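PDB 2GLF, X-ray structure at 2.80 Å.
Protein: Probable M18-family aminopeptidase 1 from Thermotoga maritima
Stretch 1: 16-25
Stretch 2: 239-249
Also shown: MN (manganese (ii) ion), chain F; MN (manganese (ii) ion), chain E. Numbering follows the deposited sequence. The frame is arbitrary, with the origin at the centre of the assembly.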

ATOM      1  N   ILE A  16     -29.597  26.156  43.062  1.00 19.07           N
ATOM      2  CA  ILE A  16     -28.825  25.239  42.227  1.00 17.54           C
ATOM      3  C   ILE A  16     -27.920  24.379  43.104  1.00 17.45           C
ATOM      4  O   ILE A  16     -27.921  23.156  42.996  1.00 17.91           O
ATOM      5  CB  ILE A  16     -27.968  26.025  41.199  1.00  9.86           C
ATOM      6  CG1 ILE A  16     -28.882  26.649  40.133  1.00  9.86           C
ATOM      7  CG2 ILE A  16     -26.926  25.114  40.571  1.00  9.86           C
ATOM      8  CD1 ILE A  16     -28.211  27.690  39.282  1.00  9.86           C
ATOM      9  N   GLU A  17     -27.152  25.023  43.977  1.00 15.28           N
ATOM     10  CA  GLU A  17     -26.258  24.311  44.884  1.00 15.18           C
ATOM     11  C   GLU A  17     -27.007  23.264  45.695  1.00 14.49           C
ATOM     12  O   GLU A  17     -26.598  22.101  45.767  1.00 14.32           O
ATOM     13  CB  GLU A  17     -25.577  25.291  45.839  1.00 38.10           C
ATOM     14  CG  GLU A  17     -24.283  25.837  45.311  1.00 42.62           C
ATOM     15  CD  GLU A  17     -23.321  24.729  44.957  1.00 50.05           C
ATOM     16  OE1 GLU A  17     -23.033  23.894  45.842  1.00 51.74           O
ATOM     17  OE2 GLU A  17     -22.861  24.690  43.796  1.00 53.27           O
ATOM     18  N   ALA A  18     -28.107  23.687  46.311  1.00 22.22           N
ATOM     19  CA  ALA A  18     -28.917  22.790  47.123  1.00 21.07           C
ATOM     20  C   ALA A  18     -29.353  21.588  46.298  1.00 20.48           C
ATOM     21  O   ALA A  18     -29.161  20.448  46.708  1.00 20.35           O
ATOM     22  CB  ALA A  18     -30.136  23.527  47.653  1.00 33.38           C
ATOM     23  N   PHE A  19     -29.916  21.859  45.124  1.00 19.70           N
ATOM     24  CA  PHE A  19     -30.405  20.814  44.241  1.00 19.80           C
ATOM     25  C   PHE A  19     -29.314  19.883  43.726  1.00 20.01           C
ATOM     26  O   PHE A  19     -29.565  18.694  43.499  1.00 19.83           O
ATOM     27  CB  PHE A  19     -31.144  21.420  43.048  1.00 13.27           C
ATOM     28  CG  PHE A  19     -31.932  20.413  42.269  1.00 13.11           C
ATOM     29  CD1 PHE A  19     -33.107  19.880  42.790  1.00 13.23           C
ATOM     30  CD2 PHE A  19     -31.470  19.943  41.047  1.00 13.82           C
ATOM     31  CE1 PHE A  19     -33.808  18.891  42.111  1.00 12.79           C
ATOM     32  CE2 PHE A  19     -32.161  18.955  40.359  1.00 14.67           C
ATOM     33  CZ  PHE A  19     -33.334  18.425  40.892  1.00 12.56           C
ATOM     34  N   SER A  20     -28.110  20.417  43.527  1.00 19.22           N
ATOM     35  CA  SER A  20     -27.003  19.601  43.036  1.00 20.16           C
ATOM     36  C   SER A  20     -26.516  18.713  44.171  1.00 19.88           C
ATOM     37  O   SER A  20     -26.094  17.572  43.951  1.00 19.82           O
ATOM     38  CB  SER A  20     -25.856  20.481  42.533  1.00 24.07           C
ATOM     39  OG  SER A  20     -25.225  21.163  43.604  1.00 28.71           O
ATOM     40  N   LYS A  21     -26.577  19.237  45.391  1.00  8.99           N
ATOM     41  CA  LYS A  21     -26.153  18.455  46.536  1.00  9.33           C
ATOM     42  C   LYS A  21     -27.091  17.264  46.713  1.00  9.62           C
ATOM     43  O   LYS A  21     -26.656  16.168  47.074  1.00  9.20           O
ATOM     44  CB  LYS A  21     -26.129  19.318  47.800  1.00 18.72           C
ATOM     45  CG  LYS A  21     -24.838  20.096  47.973  1.00 20.46           C
ATOM     46  CD  LYS A  21     -24.678  20.599  49.400  1.00 26.43           C
ATOM     47  CE  LYS A  21     -23.236  21.018  49.706  1.00 30.53           C
ATOM     48  NZ  LYS A  21     -22.761  22.153  48.866  1.00 32.78           N
ATOM     49  N   GLU A  22     -28.375  17.480  46.443  1.00 10.04           N
ATOM     50  CA  GLU A  22     -29.374  16.430  46.564  1.00 11.25           C
ATOM     51  C   GLU A  22     -29.186  15.387  45.460  1.00 11.46           C
ATOM     52  O   GLU A  22     -29.348  14.180  45.688  1.00 10.10           O
ATOM     53  CB  GLU A  22     -30.767  17.049  46.495  1.00 38.24           C
ATOM     54  CG  GLU A  22     -31.079  17.932  47.693  1.00 42.31           C
ATOM     55  CD  GLU A  22     -32.177  18.943  47.422  1.00 49.64           C
ATOM     56  OE1 GLU A  22     -32.581  19.639  48.378  1.00 53.92           O
ATOM     57  OE2 GLU A  22     -32.629  19.053  46.261  1.00 47.79           O
ATOM     58  N   TYR A  23     -28.828  15.863  44.269  1.00 16.08           N
ATOM     59  CA  TYR A  23     -28.603  14.999  43.115  1.00 17.15           C
ATOM     60  C   TYR A  23     -27.405  14.090  43.360  1.00 18.19           C
ATOM     61  O   TYR A  23     -27.476  12.884  43.140  1.00 17.83           O
ATOM     62  CB  TYR A  23     -28.370  15.860  41.862  1.00 19.62           C
ATOM     63  CG  TYR A  23     -27.840  15.112  40.650  1.00 19.38           C
ATOM     64  CD1 TYR A  23     -28.607  14.140  40.004  1.00 18.07           C
ATOM     65  CD2 TYR A  23     -26.558  15.368  40.157  1.00 20.37           C
ATOM     66  CE1 TYR A  23     -28.108  13.443  38.898  1.00 18.76           C
ATOM     67  CE2 TYR A  23     -26.052  14.674  39.056  1.00 20.15           C
ATOM     68  CZ  TYR A  23     -26.829  13.714  38.433  1.00 19.75           C
ATOM     69  OH  TYR A  23     -26.322  13.026  37.358  1.00 18.07           O
HETATM   70  N   MSE A  24     -26.307  14.676  43.826  1.00 26.72           N
HETATM   71  CA  MSE A  24     -25.095  13.914  44.089  1.00 29.32           C
HETATM   72  C   MSE A  24     -25.266  12.814  45.140  1.00 29.30           C
HETATM   73  O   MSE A  24     -24.641  11.761  45.035  1.00 29.03           O
HETATM   74  CB  MSE A  24     -23.956  14.859  44.473  1.00 41.77           C
HETATM   75  CG  MSE A  24     -23.527  15.756  43.319  1.00 43.35           C
HETATM   76 SE   MSE A  24     -21.927  16.817  43.635  1.00 47.46          SE
HETATM   77  CE  MSE A  24     -22.773  18.531  44.008  1.00 51.53           C
ATOM     78  N   GLU A  25     -26.106  13.043  46.148  1.00 33.95           N
ATOM     79  CA  GLU A  25     -26.342  12.018  47.166  1.00 35.09           C
ATOM     80  C   GLU A  25     -26.961  10.802  46.476  1.00 33.87           C
ATOM     81  O   GLU A  25     -26.476   9.680  46.605  1.00 33.86           O
ATOM     82  CB  GLU A  25     -27.294  12.539  48.247  1.00 99.97           C
ATOM     83  CG  GLU A  25     -26.697  13.620  49.131  1.00106.59           C
ATOM     84  CD  GLU A  25     -25.536  13.115  49.975  1.00115.12           C
ATOM     85  OE1 GLU A  25     -24.891  13.941  50.658  1.00115.88           O
ATOM     86  OE2 GLU A  25     -25.271  11.893  49.959  1.00118.36           O
ATOM     87  N   ASP A 239     -14.830  27.277  39.499  1.00 16.15           N
ATOM     88  CA  ASP A 239     -16.057  27.893  39.985  1.00 15.66           C
ATOM     89  C   ASP A 239     -17.052  26.833  40.438  1.00 15.53           C
ATOM     90  O   ASP A 239     -18.236  27.111  40.591  1.00 15.53           O
ATOM     91  CB  ASP A 239     -16.703  28.795  38.922  1.00 12.60           C
ATOM     92  CG  ASP A 239     -16.865  28.107  37.581  1.00 12.60           C
ATOM     93  OD1 ASP A 239     -17.151  26.891  37.559  1.00 12.60           O
ATOM     94  OD2 ASP A 239     -16.718  28.799  36.546  1.00 15.05           O
ATOM     95  N   ARG A 240     -16.560  25.617  40.646  1.00 15.31           N
ATOM     96  CA  ARG A 240     -17.391  24.507  41.097  1.00 14.57           C
ATOM     97  C   ARG A 240     -18.748  24.528  40.403  1.00 14.05           C
ATOM     98  O   ARG A 240     -19.774  24.295  41.036  1.00 14.73           O
ATOM     99  CB  ARG A 240     -17.611  24.607  42.606  1.00 17.34           C
ATOM    100  CG  ARG A 240     -16.460  25.223  43.373  1.00 18.05           C
ATOM    101  CD  ARG A 240     -16.942  25.701  44.731  1.00 19.66           C
ATOM    102  NE  ARG A 240     -16.608  24.779  45.808  1.00 22.66           N
ATOM    103  CZ  ARG A 240     -15.456  24.796  46.471  1.00 24.48           C
ATOM    104  NH1 ARG A 240     -14.521  25.694  46.171  1.00 23.15           N
ATOM    105  NH2 ARG A 240     -15.237  23.913  47.434  1.00 22.21           N
ATOM    106  N   SER A 241     -18.753  24.799  39.103  1.00 19.18           N
ATOM    107  CA  SER A 241     -20.001  24.879  38.354  1.00 18.50           C
ATOM    108  C   SER A 241     -20.436  23.578  37.703  1.00 18.11           C
ATOM    109  O   SER A 241     -21.577  23.459  37.250  1.00 18.44           O
ATOM    110  CB  SER A 241     -19.881  25.934  37.263  1.00 15.94           C
ATOM    111  OG  SER A 241     -19.004  25.484  36.248  1.00 15.94           O
ATOM    112  N   LEU A 242     -19.539  22.604  37.644  1.00 14.05           N
ATOM    113  CA  LEU A 242     -19.868  21.343  37.003  1.00 13.54           C
ATOM    114  C   LEU A 242     -19.970  20.175  37.969  1.00 13.12           C
ATOM    115  O   LEU A 242     -19.457  20.239  39.085  1.00 14.09           O
ATOM    116  CB  LEU A 242     -18.818  21.039  35.937  1.00 14.52           C
ATOM    117  CG  LEU A 242     -18.643  22.167  34.920  1.00 15.61           C
ATOM    118  CD1 LEU A 242     -17.488  21.856  33.984  1.00 14.77           C
ATOM    119  CD2 LEU A 242     -19.936  22.349  34.144  1.00 12.40           C
ATOM    120  N   ILE A 243     -20.649  19.113  37.544  1.00 21.54           N
ATOM    121  CA  ILE A 243     -20.776  17.916  38.368  1.00 21.30           C
ATOM    122  C   ILE A 243     -20.174  16.744  37.609  1.00 21.60           C
ATOM    123  O   ILE A 243     -20.604  16.423  36.497  1.00 22.22           O
ATOM    124  CB  ILE A 243     -22.238  17.547  38.685  1.00 11.21           C
ATOM    125  CG1 ILE A 243     -22.898  18.632  39.540  1.00 11.64           C
ATOM    126  CG2 ILE A 243     -22.271  16.231  39.447  1.00 11.21           C
ATOM    127  CD1 ILE A 243     -24.389  18.413  39.758  1.00 13.72           C
ATOM    128  N   GLY A 244     -19.172  16.111  38.210  1.00 15.51           N
ATOM    129  CA  GLY A 244     -18.548  14.970  37.577  1.00 15.51           C
ATOM    130  C   GLY A 244     -18.984  13.711  38.289  1.00 15.51           C
ATOM    131  O   GLY A 244     -18.926  13.640  39.514  1.00 15.60           O
ATOM    132  N   ALA A 245     -19.437  12.717  37.534  1.00 14.67           N
ATOM    133  CA  ALA A 245     -19.874  11.464  38.133  1.00 14.40           C
ATOM    134  C   ALA A 245     -20.099  10.386  37.094  1.00 14.34           C
ATOM    135  O   ALA A 245     -20.317  10.668  35.912  1.00 14.29           O
ATOM    136  CB  ALA A 245     -21.147  11.680  38.930  1.00  1.76           C
ATOM    137  N   TYR A 246     -20.053   9.143  37.551  1.00  7.02           N
ATOM    138  CA  TYR A 246     -20.274   8.011  36.676  1.00  7.02           C
ATOM    139  C   TYR A 246     -21.753   7.728  36.519  1.00  7.02           C
ATOM    140  O   TYR A 246     -22.524   7.831  37.475  1.00  7.02           O
ATOM    141  CB  TYR A 246     -19.609   6.758  37.237  1.00 11.35           C
ATOM    142  CG  TYR A 246     -20.172   5.480  36.662  1.00 10.73           C
ATOM    143  CD1 TYR A 246     -19.813   5.050  35.391  1.00 10.73           C
ATOM    144  CD2 TYR A 246     -21.098   4.727  37.375  1.00 10.73           C
ATOM    145  CE1 TYR A 246     -20.357   3.906  34.843  1.00 10.79           C
ATOM    146  CE2 TYR A 246     -21.653   3.581  36.836  1.00 11.28           C
ATOM    147  CZ  TYR A 246     -21.276   3.174  35.566  1.00 13.54           C
ATOM    148  OH  TYR A 246     -21.807   2.018  35.027  1.00 15.38           O
ATOM    149  N   GLY A 247     -22.137   7.361  35.302  1.00 15.71           N
ATOM    150  CA  GLY A 247     -23.512   7.003  35.031  1.00 16.23           C
ATOM    151  C   GLY A 247     -24.467   8.157  34.936  1.00 17.02           C
ATOM    152  O   GLY A 247     -25.682   7.960  35.007  1.00 17.70           O
ATOM    153  N   GLN A 248     -23.943   9.366  34.786  1.00 20.42           N
ATOM    154  CA  GLN A 248     -24.831  10.505  34.661  1.00 20.99           C
ATOM    155  C   GLN A 248     -25.664  10.308  33.411  1.00 20.88           C
ATOM    156  O   GLN A 248     -26.724  10.922  33.262  1.00 20.20           O
ATOM    157  CB  GLN A 248     -24.047  11.810  34.580  1.00 22.29           C
ATOM    158  CG  GLN A 248     -23.747  12.384  35.946  1.00 22.94           C
ATOM    159  CD  GLN A 248     -23.081  13.732  35.876  1.00 25.51           C
ATOM    160  OE1 GLN A 248     -21.934  13.849  35.442  1.00 29.88           O
ATOM    161  NE2 GLN A 248     -23.800  14.766  36.301  1.00 27.39           N
ATOM    162  N   ASP A 249     -25.193   9.438  32.517  1.00 23.76           N
ATOM    163  CA  ASP A 249     -25.938   9.173  31.300  1.00 23.90           C
ATOM    164  C   ASP A 249     -27.288   8.609  31.697  1.00 24.62           C
ATOM    165  O   ASP A 249     -27.453   7.408  31.925  1.00 24.24           O
ATOM    166  CB  ASP A 249     -25.232   8.182  30.382  1.00 17.36           C
ATOM    167  CG  ASP A 249     -25.931   8.050  29.021  1.00 16.77           C
ATOM    168  OD1 ASP A 249     -27.181   8.091  28.971  1.00 19.51           O
ATOM    169  OD2 ASP A 249     -25.235   7.881  27.997  1.00 16.76           O
TER
HETATM  170 MN    MN F5002     -25.896   6.026  26.602  1.00 19.73          MN
HETATM  171 MN    MN E5001     -28.724   7.670  27.296  1.00 17.51          MN
HETATM  172  O   HOH W   1     -27.596   9.510  26.340  1.00 24.06           O

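Helix 16-25 packs over strand 242-245 with the two axes almost parallel (2° between their N-to-C directions) and 10.5 Å apart at closest approach, a spacing that leaves room for side chains between the backbones. Ser20 lies nearest Ile243 in the register, CA to CA 8.0 Å. The contact is small, 249 Å² summed over both sides, and chiefly apolar. Along the helix, from Ser20 onward each N bonds to the O four residues earlier, as from Ser20 N to Ile16 O (2.8 Å); the last, Glu25 N to Lys21 O (3.3 Å), is weak.

Ile16, Ala18 and Phe19 do not touch the second stretch. Glu17 leaves the helix sideways, but its end bends nearer, bringing OE2 to 4.2 Å from Arg240 O; both atoms are acceptors, so this is proximity rather than bonding. Its other carboxylate oxygen, OE1, forms a salt bridge with Lys21 NZ (3.5 Å), one helical turn on. Ser20 points toward the strand. Its OG donates to Glu17 O (2.7 Å), satisfying the hydroxyl within the helix, while Ser20 CB rests 3.8 Å from Ile243 CD1.

Tyr23, one turn after Phe19, also points toward the strand and has more of its surface covered by the second stretch than any other helix residue. Its CD2 meets Ile243 CD1 at 3.8 Å, and its hydroxyl end reaches Gln248, with Tyr23 OH 3.0 Å from Gln248 CG. Met24, a selenomethionine, starts sideways, yet its CG lies 4.1 Å from Ile243 CG2. Ile243 thus meets Ser20, Tyr23 and Met24 and is the hydrophobic centre of the packing.

Beyond the strand, Gly247 occupies the N-cap position of the next helix, with a positive phi (76°) that favours glycine. Asp249 points away from helix 16-25 and bridges the two manganese ions: OD1 binds MN of chain E at 2.3 Å, OD2 binds MN of chain F at 2.4 Å.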